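Local coordinates for protein member of DUF4221 family (Bacteroides vulgatus, PDB 3S9J) that is of unknown function but folds as a six-bladed beta-propeller and carries bound sodium ions in the crystal, at residues A[161-167]-A[179-185]; A[124-130]-A[147-152]; A[259-263]-A[287-291]. The contacts are given in a common frame with arbitrary orientation. Numbering follows the deposited sequence.

Interaction 1 of 3, residues A[161-167]-A[179-185]; sequences WPRTHMF and WIPIFYP. With FMT (formic acid), chain E.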
loop_
_atom_site.group_PDB
_atom_site.type_symbol
_atom_site.label_atom_id
_atom_site.label_comp_id
_atom_site.label_asym_id
_atom_site.label_seq_id
_atom_site.Cartn_x
_atom_site.Cartn_y
_atom_site.Cartn_z
ATOM N N TRP A 161 -22.858 3.094 -3.519
ATOM C CA TRP A 161 -21.537 2.542 -3.872
ATOM C C TRP A 161 -21.188 2.735 -5.366
ATOM O O TRP A 161 -20.114 3.280 -5.679
ATOM C CB TRP A 161 -21.371 1.076 -3.397
ATOM C CG TRP A 161 -21.426 1.001 -1.880
ATOM C CD1 TRP A 161 -22.537 0.763 -1.109
ATOM C CD2 TRP A 161 -20.361 1.294 -0.966
ATOM N NE1 TRP A 161 -22.218 0.845 0.222
ATOM C CE2 TRP A 161 -20.890 1.181 0.341
ATOM C CE3 TRP A 161 -19.012 1.649 -1.123
ATOM C CZ2 TRP A 161 -20.109 1.366 1.476
ATOM C CZ3 TRP A 161 -18.234 1.842 0.006
ATOM C CH2 TRP A 161 -18.788 1.710 1.292
ATOM N N PRO A 162 -22.095 2.342 -6.287
ATOM C CA PRO A 162 -21.791 2.503 -7.719
ATOM C C PRO A 162 -21.805 3.941 -8.219
ATOM O O PRO A 162 -21.490 4.184 -9.387
ATOM C CB PRO A 162 -22.896 1.697 -8.428
ATOM C CG PRO A 162 -23.592 0.939 -7.411
ATOM C CD PRO A 162 -23.328 1.559 -6.073
ATOM N N ARG A 163 -22.186 4.881 -7.362
ATOM C CA ARG A 163 -22.081 6.307 -7.670
ATOM C C ARG A 163 -20.896 6.971 -6.964
ATOM O O ARG A 163 -20.715 8.181 -7.081
ATOM C CB ARG A 163 -23.370 7.025 -7.262
ATOM C CG ARG A 163 -24.601 6.537 -7.986
ATOM C CD ARG A 163 -25.723 7.545 -7.817
ATOM N NE ARG A 163 -26.275 7.518 -6.461
ATOM C CZ ARG A 163 -27.462 7.000 -6.128
ATOM N NH1 ARG A 163 -28.258 6.454 -7.046
ATOM N NH2 ARG A 163 -27.861 7.030 -4.859
ATOM N N THR A 164 -20.109 6.197 -6.209
ATOM C CA THR A 164 -18.988 6.755 -5.465
ATOM C C THR A 164 -17.690 6.420 -6.199
ATOM O O THR A 164 -17.433 5.270 -6.524
ATOM C CB THR A 164 -18.957 6.156 -4.008
ATOM O OG1 THR A 164 -20.180 6.494 -3.332
ATOM C CG2 THR A 164 -17.740 6.660 -3.199
ATOM N N HIS A 165 -16.859 7.432 -6.442
ATOM C CA HIS A 165 -15.636 7.243 -7.200
ATOM C C HIS A 165 -14.541 6.617 -6.330
ATOM O O HIS A 165 -14.300 7.057 -5.200
ATOM C CB HIS A 165 -15.103 8.583 -7.710
ATOM C CG HIS A 165 -16.038 9.302 -8.622
ATOM N ND1 HIS A 165 -16.962 10.227 -8.173
ATOM C CD2 HIS A 165 -16.193 9.232 -9.961
ATOM C CE1 HIS A 165 -17.640 10.701 -9.208
ATOM N NE2 HIS A 165 -17.194 10.117 -10.305
HETATM N N MSE A 166 -13.839 5.652 -6.909
HETATM C CA MSE A 166 -12.683 5.034 -6.288
HETATM C C MSE A 166 -11.388 5.845 -6.401
HETATM O O MSE A 166 -10.492 5.638 -5.612
HETATM C CB MSE A 166 -12.437 3.640 -6.850
HETATM C CG MSE A 166 -13.439 2.568 -6.320
HETATM SE SE MSE A 166 -13.204 0.868 -7.202
HETATM C CE MSE A 166 -11.512 0.504 -6.517
ATOM N N PHE A 167 -11.275 6.694 -7.439
ATOM C CA PHE A 167 -10.078 7.467 -7.688
ATOM C C PHE A 167 -10.394 8.890 -8.111
ATOM O O PHE A 167 -11.469 9.166 -8.653
ATOM C CB PHE A 167 -9.271 6.817 -8.813
ATOM C CG PHE A 167 -8.628 5.523 -8.409
ATOM C CD1 PHE A 167 -7.356 5.515 -7.842
ATOM C CD2 PHE A 167 -9.292 4.321 -8.581
ATOM C CE1 PHE A 167 -6.760 4.323 -7.471
ATOM C CE2 PHE A 167 -8.700 3.133 -8.193
ATOM C CZ PHE A 167 -7.442 3.138 -7.644
ATOM N N TRP A 179 -12.618 13.745 -10.997
ATOM C CA TRP A 179 -13.083 12.437 -10.536
ATOM C C TRP A 179 -12.869 11.465 -11.692
ATOM O O TRP A 179 -13.168 11.792 -12.843
ATOM C CB TRP A 179 -14.586 12.433 -10.260
ATOM C CG TRP A 179 -15.087 13.190 -9.085
ATOM C CD1 TRP A 179 -15.983 14.226 -9.106
ATOM C CD2 TRP A 179 -14.793 12.937 -7.713
ATOM N NE1 TRP A 179 -16.252 14.644 -7.829
ATOM C CE2 TRP A 179 -15.547 13.865 -6.951
ATOM C CE3 TRP A 179 -13.989 11.999 -7.046
ATOM C CZ2 TRP A 179 -15.497 13.903 -5.555
ATOM C CZ3 TRP A 179 -13.936 12.043 -5.669
ATOM C CH2 TRP A 179 -14.693 12.988 -4.933
ATOM N N ILE A 180 -12.385 10.279 -11.398
ATOM C CA ILE A 180 -12.115 9.269 -12.405
ATOM C C ILE A 180 -13.316 8.315 -12.416
ATOM O O ILE A 180 -13.766 7.920 -11.343
ATOM C CB ILE A 180 -10.826 8.516 -12.082
ATOM C CG1 ILE A 180 -9.670 9.532 -11.897
ATOM C CG2 ILE A 180 -10.502 7.521 -13.194
ATOM C CD1 ILE A 180 -9.478 10.505 -13.074
ATOM N N PRO A 181 -13.854 7.990 -13.602
ATOM C CA PRO A 181 -15.114 7.206 -13.639
ATOM C C PRO A 181 -14.917 5.688 -13.403
ATOM O O PRO A 181 -15.287 4.837 -14.233
ATOM C CB PRO A 181 -15.675 7.536 -15.023
ATOM C CG PRO A 181 -14.451 7.769 -15.852
ATOM C CD PRO A 181 -13.479 8.460 -14.951
ATOM N N ILE A 182 -14.325 5.383 -12.252
ATOM C CA ILE A 182 -14.138 4.039 -11.729
ATOM C C ILE A 182 -14.814 4.080 -10.381
ATOM O O ILE A 182 -14.394 4.834 -9.501
ATOM C CB ILE A 182 -12.658 3.704 -11.530
ATOM C CG1 ILE A 182 -11.911 3.703 -12.869
ATOM C CG2 ILE A 182 -12.472 2.310 -10.829
ATOM C CD1 ILE A 182 -10.368 3.630 -12.645
ATOM N N PHE A 183 -15.875 3.297 -10.242
ATOM C CA PHE A 183 -16.785 3.391 -9.105
ATOM C C PHE A 183 -16.652 2.162 -8.188
ATOM O O PHE A 183 -16.243 1.090 -8.617
ATOM C CB PHE A 183 -18.209 3.519 -9.616
ATOM C CG PHE A 183 -18.439 4.791 -10.398
ATOM C CD1 PHE A 183 -18.699 5.982 -9.729
ATOM C CD2 PHE A 183 -18.327 4.811 -11.779
ATOM C CE1 PHE A 183 -18.887 7.166 -10.433
ATOM C CE2 PHE A 183 -18.521 5.993 -12.486
ATOM C CZ PHE A 183 -18.786 7.167 -11.803
ATOM N N TYR A 184 -17.030 2.331 -6.938
ATOM C CA TYR A 184 -17.025 1.202 -6.021
ATOM C C TYR A 184 -18.021 0.148 -6.520
ATOM O O TYR A 184 -19.073 0.474 -7.042
ATOM C CB TYR A 184 -17.416 1.644 -4.611
ATOM C CG TYR A 184 -16.302 2.234 -3.828
ATOM C CD1 TYR A 184 -15.951 3.576 -3.966
ATOM C CD2 TYR A 184 -15.577 1.457 -2.931
ATOM C CE1 TYR A 184 -14.882 4.144 -3.222
ATOM C CE2 TYR A 184 -14.523 2.013 -2.192
ATOM C CZ TYR A 184 -14.189 3.350 -2.328
ATOM O OH TYR A 184 -13.147 3.876 -1.574
ATOM N N PRO A 185 -17.654 -1.124 -6.405
ATOM C CA PRO A 185 -18.505 -2.192 -6.897
ATOM C C PRO A 185 -19.695 -2.411 -5.950
ATOM O O PRO A 185 -19.610 -2.071 -4.757
ATOM C CB PRO A 185 -17.573 -3.406 -6.910
ATOM C CG PRO A 185 -16.549 -3.122 -5.872
ATOM C CD PRO A 185 -16.368 -1.621 -5.884
HETATM C C FMT E . -24.224 9.851 -3.504
HETATM O O1 FMT E . -24.660 8.928 -4.192
HETATM O O2 FMT E . -23.040 9.907 -3.169
#

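Interaction 2 of 3, residues A[124-130]-A[147-152]; sequences RFTPLSF and LRQEIL. With FMT (formic acid), chain L.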
loop_
_atom_site.group_PDB
_atom_site.type_symbol
_atom_site.label_atom_id
_atom_site.label_comp_id
_atom_site.label_asym_id
_atom_site.label_seq_id
_atom_site.Cartn_x
_atom_site.Cartn_y
_atom_site.Cartn_z
ATOM N N ARG A 124 -14.737 20.222 -0.670
ATOM C CA ARG A 124 -14.806 19.450 0.576
ATOM C C ARG A 124 -13.488 18.748 0.887
ATOM O O ARG A 124 -12.709 18.391 -0.016
ATOM C CB ARG A 124 -15.919 18.408 0.499
ATOM C CG ARG A 124 -17.321 18.980 0.614
ATOM C CD ARG A 124 -18.304 17.854 0.915
ATOM N NE ARG A 124 -18.617 17.076 -0.280
ATOM C CZ ARG A 124 -19.112 15.844 -0.255
ATOM N NH1 ARG A 124 -19.336 15.241 0.910
ATOM N NH2 ARG A 124 -19.374 15.216 -1.397
ATOM N N PHE A 125 -13.236 18.547 2.177
ATOM C CA PHE A 125 -12.111 17.749 2.603
ATOM C C PHE A 125 -12.277 16.349 2.052
ATOM O O PHE A 125 -13.364 15.769 2.114
ATOM C CB PHE A 125 -12.034 17.677 4.135
ATOM C CG PHE A 125 -10.969 16.736 4.617
ATOM C CD1 PHE A 125 -9.659 17.171 4.754
ATOM C CD2 PHE A 125 -11.272 15.411 4.869
ATOM C CE1 PHE A 125 -8.658 16.282 5.169
ATOM C CE2 PHE A 125 -10.269 14.519 5.276
ATOM C CZ PHE A 125 -8.964 14.979 5.416
ATOM N N THR A 126 -11.180 15.779 1.544
ATOM C CA THR A 126 -11.159 14.377 1.123
ATOM C C THR A 126 -9.805 13.775 1.539
ATOM O O THR A 126 -8.770 14.424 1.376
ATOM C CB THR A 126 -11.429 14.208 -0.424
ATOM O OG1 THR A 126 -11.360 12.832 -0.773
ATOM C CG2 THR A 126 -10.444 14.984 -1.262
ATOM N N PRO A 127 -9.811 12.555 2.126
ATOM C CA PRO A 127 -8.511 11.997 2.547
ATOM C C PRO A 127 -7.511 11.877 1.396
ATOM O O PRO A 127 -7.856 11.385 0.334
ATOM C CB PRO A 127 -8.882 10.626 3.134
ATOM C CG PRO A 127 -10.283 10.857 3.692
ATOM C CD PRO A 127 -10.949 11.800 2.692
ATOM N N LEU A 128 -6.286 12.333 1.650
ATOM C CA LEU A 128 -5.178 12.290 0.678
ATOM C C LEU A 128 -4.120 11.349 1.195
ATOM O O LEU A 128 -3.522 11.613 2.248
ATOM C CB LEU A 128 -4.514 13.653 0.556
ATOM C CG LEU A 128 -5.400 14.775 0.107
ATOM C CD1 LEU A 128 -4.561 16.055 0.058
ATOM C CD2 LEU A 128 -5.997 14.398 -1.241
ATOM N N SER A 129 -3.884 10.260 0.482
ATOM C CA SER A 129 -2.860 9.340 0.909
ATOM C C SER A 129 -2.325 8.507 -0.230
ATOM O O SER A 129 -3.015 8.263 -1.230
ATOM C CB SER A 129 -3.410 8.390 2.005
ATOM O OG SER A 129 -2.379 7.523 2.484
ATOM N N PHE A 130 -1.076 8.123 -0.055
ATOM C CA PHE A 130 -0.446 7.035 -0.788
ATOM C C PHE A 130 0.636 6.482 0.144
ATOM O O PHE A 130 1.070 7.161 1.097
ATOM C CB PHE A 130 0.080 7.428 -2.190
ATOM C CG PHE A 130 0.699 8.799 -2.289
ATOM C CD1 PHE A 130 1.995 9.033 -1.883
ATOM C CD2 PHE A 130 0.004 9.845 -2.902
ATOM C CE1 PHE A 130 2.545 10.315 -1.999
ATOM C CE2 PHE A 130 0.564 11.111 -3.022
ATOM C CZ PHE A 130 1.840 11.332 -2.585
ATOM N N LEU A 147 -5.017 9.007 -7.194
ATOM C CA LEU A 147 -5.080 8.657 -5.766
ATOM C C LEU A 147 -6.402 7.941 -5.459
ATOM O O LEU A 147 -7.419 8.321 -6.012
ATOM C CB LEU A 147 -5.116 9.929 -4.887
ATOM C CG LEU A 147 -3.893 10.836 -4.665
ATOM C CD1 LEU A 147 -3.833 11.256 -3.211
ATOM C CD2 LEU A 147 -2.612 10.177 -5.040
ATOM N N ARG A 148 -6.394 7.040 -4.487
ATOM C CA ARG A 148 -7.629 6.469 -3.972
ATOM C C ARG A 148 -8.492 7.544 -3.360
ATOM O O ARG A 148 -7.994 8.499 -2.746
ATOM C CB ARG A 148 -7.293 5.406 -2.903
ATOM C CG ARG A 148 -8.429 4.928 -2.059
ATOM C CD ARG A 148 -7.991 3.722 -1.216
ATOM N NE ARG A 148 -8.986 3.399 -0.205
ATOM C CZ ARG A 148 -9.068 3.931 1.010
ATOM N NH1 ARG A 148 -8.210 4.858 1.424
ATOM N NH2 ARG A 148 -10.056 3.534 1.813
ATOM N N GLN A 149 -9.799 7.356 -3.467
ATOM C CA GLN A 149 -10.750 8.208 -2.786
ATOM C C GLN A 149 -11.675 7.370 -1.874
ATOM O O GLN A 149 -12.040 6.241 -2.213
ATOM C CB GLN A 149 -11.562 8.996 -3.805
ATOM C CG GLN A 149 -10.700 10.048 -4.488
ATOM C CD GLN A 149 -10.368 11.199 -3.574
ATOM O OE1 GLN A 149 -11.201 12.082 -3.338
ATOM N NE2 GLN A 149 -9.162 11.211 -3.059
ATOM N N GLU A 150 -11.980 7.950 -0.713
ATOM C CA GLU A 150 -12.857 7.299 0.264
ATOM C C GLU A 150 -14.312 7.779 0.058
ATOM O O GLU A 150 -14.591 8.620 -0.810
ATOM C CB GLU A 150 -12.320 7.547 1.695
ATOM C CG GLU A 150 -10.954 6.845 1.987
ATOM C CD GLU A 150 -10.485 6.988 3.435
ATOM O OE1 GLU A 150 -11.258 7.552 4.234
ATOM O OE2 GLU A 150 -9.352 6.550 3.787
ATOM N N ILE A 151 -15.256 7.214 0.820
ATOM C CA ILE A 151 -16.667 7.596 0.700
ATOM C C ILE A 151 -16.954 9.043 1.169
ATOM O O ILE A 151 -16.285 9.555 2.042
ATOM C CB ILE A 151 -17.587 6.594 1.447
ATOM C CG1 ILE A 151 -17.248 6.571 2.941
ATOM C CG2 ILE A 151 -17.435 5.207 0.819
ATOM C CD1 ILE A 151 -18.172 5.722 3.800
ATOM N N LEU A 152 -17.958 9.681 0.582
ATOM C CA LEU A 152 -18.195 11.116 0.805
ATOM C C LEU A 152 -19.333 11.392 1.783
ATOM O O LEU A 152 -19.715 12.541 2.004
ATOM C CB LEU A 152 -18.457 11.825 -0.530
ATOM C CG LEU A 152 -17.241 12.003 -1.458
ATOM C CD1 LEU A 152 -17.666 12.791 -2.714
ATOM C CD2 LEU A 152 -16.028 12.661 -0.729
HETATM C C FMT L . -17.766 16.909 -4.243
HETATM O O1 FMT L . -17.241 17.378 -5.281
HETATM O O2 FMT L . -17.588 17.337 -3.080
HETATM O O HOH W 1 -10.361 10.463 -0.202
HETATM O O HOH W 2 -6.321 9.488 -0.789
HETATM O O HOH W 3 -3.947 6.219 -2.783
#

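Interaction 3 of 3, residues A[259-263]-A[287-291]; sequences IKLNE and YKLAP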
loop_
_atom_site.group_PDB
_atom_site.type_symbol
_atom_site.label_atom_id
_atom_site.label_comp_id
_atom_site.label_asym_id
_atom_site.label_seq_id
_atom_site.Cartn_x
_atom_site.Cartn_y
_atom_site.Cartn_z
ATOM N N ILE A 259 -11.993 -4.864 16.113
ATOM C CA ILE A 259 -11.334 -6.145 16.408
ATOM C C ILE A 259 -11.647 -7.176 15.294
ATOM O O ILE A 259 -10.737 -7.843 14.805
ATOM C CB ILE A 259 -11.745 -6.664 17.773
ATOM C CG1 ILE A 259 -11.081 -5.805 18.874
ATOM C CG2 ILE A 259 -11.281 -8.144 17.955
ATOM C CD1 ILE A 259 -11.691 -5.995 20.254
ATOM N N LYS A 260 -12.903 -7.225 14.894
ATOM C CA LYS A 260 -13.354 -8.191 13.882
ATOM C C LYS A 260 -12.615 -7.964 12.585
ATOM O O LYS A 260 -12.105 -8.907 11.974
ATOM C CB LYS A 260 -14.858 -8.136 13.695
ATOM C CG LYS A 260 -15.619 -8.847 14.805
ATOM C CD LYS A 260 -17.085 -8.994 14.517
ATOM C CE LYS A 260 -17.834 -7.676 14.631
ATOM N NZ LYS A 260 -19.316 -7.882 14.825
ATOM N N LEU A 261 -12.505 -6.701 12.169
ATOM C CA LEU A 261 -11.750 -6.412 10.962
ATOM C C LEU A 261 -10.287 -6.763 11.054
ATOM O O LEU A 261 -9.696 -7.221 10.084
ATOM C CB LEU A 261 -11.894 -4.948 10.553
ATOM C CG LEU A 261 -13.249 -4.577 9.972
ATOM C CD1 LEU A 261 -13.451 -3.032 10.014
ATOM C CD2 LEU A 261 -13.376 -5.095 8.548
ATOM N N ASN A 262 -9.676 -6.557 12.214
ATOM C CA ASN A 262 -8.295 -6.825 12.462
ATOM C C ASN A 262 -7.952 -8.336 12.383
ATOM O O ASN A 262 -6.915 -8.771 11.871
ATOM C CB ASN A 262 -8.005 -6.351 13.891
ATOM C CG ASN A 262 -6.569 -6.109 14.102
ATOM O OD1 ASN A 262 -5.845 -6.085 13.138
ATOM N ND2 ASN A 262 -6.131 -5.935 15.358
ATOM N N GLU A 263 -8.843 -9.116 12.993
ATOM C CA GLU A 263 -8.578 -10.548 13.238
ATOM C C GLU A 263 -9.099 -11.489 12.134
ATOM O O GLU A 263 -8.478 -12.517 11.853
ATOM C CB GLU A 263 -9.137 -10.975 14.614
ATOM C CG GLU A 263 -10.666 -11.159 14.663
ATOM C CD GLU A 263 -11.294 -11.286 16.053
ATOM O OE1 GLU A 263 -10.585 -11.397 17.103
ATOM O OE2 GLU A 263 -12.562 -11.354 16.101
ATOM N N TYR A 287 -7.702 -15.401 12.536
ATOM C CA TYR A 287 -7.091 -15.213 13.837
ATOM C C TYR A 287 -8.147 -14.742 14.816
ATOM O O TYR A 287 -9.230 -14.255 14.424
ATOM C CB TYR A 287 -6.037 -14.115 13.661
ATOM C CG TYR A 287 -4.973 -13.973 14.725
ATOM C CD1 TYR A 287 -3.822 -14.697 14.654
ATOM C CD2 TYR A 287 -5.122 -13.061 15.762
ATOM C CE1 TYR A 287 -2.825 -14.560 15.613
ATOM C CE2 TYR A 287 -4.138 -12.900 16.718
ATOM C CZ TYR A 287 -2.981 -13.644 16.621
ATOM O OH TYR A 287 -1.967 -13.505 17.536
ATOM N N LYS A 288 -7.842 -14.879 16.094
ATOM C CA LYS A 288 -8.662 -14.332 17.147
ATOM C C LYS A 288 -7.760 -13.491 18.047
ATOM O O LYS A 288 -6.871 -14.025 18.688
ATOM C CB LYS A 288 -9.334 -15.425 17.957
ATOM C CG LYS A 288 -10.588 -15.009 18.589
ATOM C CD LYS A 288 -11.754 -14.909 17.532
ATOM C CE LYS A 288 -13.017 -14.391 18.200
ATOM N NZ LYS A 288 -14.202 -14.248 17.300
ATOM N N LEU A 289 -8.031 -12.192 18.085
ATOM C CA LEU A 289 -7.246 -11.230 18.891
ATOM C C LEU A 289 -7.292 -11.590 20.356
ATOM O O LEU A 289 -8.360 -11.649 20.952
ATOM C CB LEU A 289 -7.790 -9.798 18.709
ATOM C CG LEU A 289 -6.923 -8.616 19.182
ATOM C CD1 LEU A 289 -5.943 -8.255 18.098
ATOM C CD2 LEU A 289 -7.863 -7.461 19.488
ATOM N N ALA A 290 -6.124 -11.832 20.953
ATOM C CA ALA A 290 -6.037 -12.189 22.362
ATOM C C ALA A 290 -6.118 -10.921 23.238
ATOM O O ALA A 290 -5.824 -9.819 22.765
ATOM C CB ALA A 290 -4.722 -12.966 22.650
ATOM N N PRO A 291 -6.534 -11.079 24.499
ATOM C CA PRO A 291 -6.714 -9.916 25.376
ATOM C C PRO A 291 -5.512 -8.965 25.384
ATOM O O PRO A 291 -5.660 -7.752 25.288
ATOM C CB PRO A 291 -6.930 -10.558 26.739
ATOM C CG PRO A 291 -7.676 -11.798 26.444
ATOM C CD PRO A 291 -7.153 -12.284 25.083
HETATM O O HOH W 4 -11.154 -11.572 19.571
HETATM O O HOH W 5 -14.137 -12.520 14.461
#

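Interaction 1 of 3, residues A[161-167]-A[179-185]
Read along 179-185, this contact illustrates how a hairpin can change direction while keeping backbone bonds on both sides of the bend. W179 opens it with an offset stack on H165, the H165 ring and the W179 five-membered ring 4.2 Å apart between centroids, their planes only 8° from parallel. I180 N donates to F167 O (3.1 Å). At P181 an inverse gamma turn (I182 N to I180 O, 2.8 Å) bends the strand, while the partner chain bends at M166, whose N reaches I182 O at 2.8 Å. F183 faces H165 in a non-hydrogen-bonded pair; its ring completes the H165-W179 aromatic cluster. Y184 N returns to T164 O (3.0 Å), and the Y184 ring is sandwiched: the edge of W161 points at one face, and the selenomethionine M166 covers the other, CG lying 3.7 Å from the ring centroid. P185 closes the run near M166 SE. Matching corners in strands 165-171 and 177-183 form a bent antiparallel beta hairpin, the last two strands of a four-stranded propeller blade.

Interaction 2 of 3, residues A[124-130]-A[147-152]
Water can join two extended chains that do not pair directly, and 124-130 against 147-152 is an example. The two run roughly antiparallel (144°), yet their nearest CA atoms, P127 to E150, are 6.8 Å apart, and ordered waters link the main chains. Water 1 donates to P127 O (2.7 Å) and T126 OG1 (2.6 Å) and accepts from E150 N (3.0 Å). Water 2 also donates to P127 O (2.7 Å) and to R148 O (2.8 Å) and accepts from S129 N (2.9 Å), whereas water 3 joins S129 O (2.7 Å) to R148 N (3.1 Å). Two direct bonds cross: T126 OG1 donates to Q149 OE1 (2.7 Å), and R124 NH1 to L152 O (2.9 Å). Within 147-152, Q149 NE2 is satisfied by R148 O (3.0 Å) and R148 NH1 forms a salt bridge with E150 OE2 (3.1 Å). R124 NE and NH2 bond O2 of a formic acid molecule, probably from the crystallisation liquor, at 3.0 and 3.2 Å. At the apolar end F130 CD2 meets L147 CD2 at 3.4 Å. The whole is a water-bridged seam between an inter-blade connection and the second strand of the next beta-propeller blade and the loop that continues it.

Interaction 3 of 3, residues A[259-263]-A[287-291]
A helix end held against a loop chiefly through the carboxylate of E263: such is the contact of 259-263, the last turn of helix 255-263, with the loop residues 287-291, in the connection from strand 278-284 to strand 304-309. The helix precedes the first strand of this propeller blade, and the loop joins its second and third strands. OE1 of E263 accepts from L289 N (2.8 Å) and from water 4 (2.5 Å), which also donates to L289 O (3.1 Å), so both polar backbone atoms of L289 are tied to the same oxygen, one directly and one through water. OE2 of E263 forms a salt bridge with K288 NZ at 3.5 Å, and water 5 spans the same two atoms, 2.6 Å from OE2 and 3.3 Å from NZ, the latter bond weak. The backbone adds a weak bond from Y287 N to E263 O (3.1 Å), a carbonyl that K302 also approaches. Beside this polar patch, L289 packs on I259, CD2 to CG1 3.7 Å, and its CD1 lies 3.6 Å from N262 ND2, an amide bonded to E297. The chemistry implies that one carboxylate can meet a backbone NH with OE1 and a lysine's charge with OE2, both supported by water.

How the interactions relate
Interactions 1 and 2 share one propeller blade, their centres 12 Å apart: its last two strands in one, its second strand and the incoming connection in the other. Strands 144-148 and 165-171 are neighbours there, and they meet where Q149 N faces M166 O at 2.8 Å and Y184 OH reaches Q149 O at 2.7 Å, both probable hydrogen bonds; W161 CZ3 also packs on I151 CG2 at 3.6 Å. Interaction 3 belongs to a later blade, its nearest atoms about 11 Å from either of the others. With the function unknown, no active site can be assigned, and the sodium ligands D21, T24, N353, Y52 and L70 lie outside all three contacts. The three follow in series along the chain, each closing before the next opens.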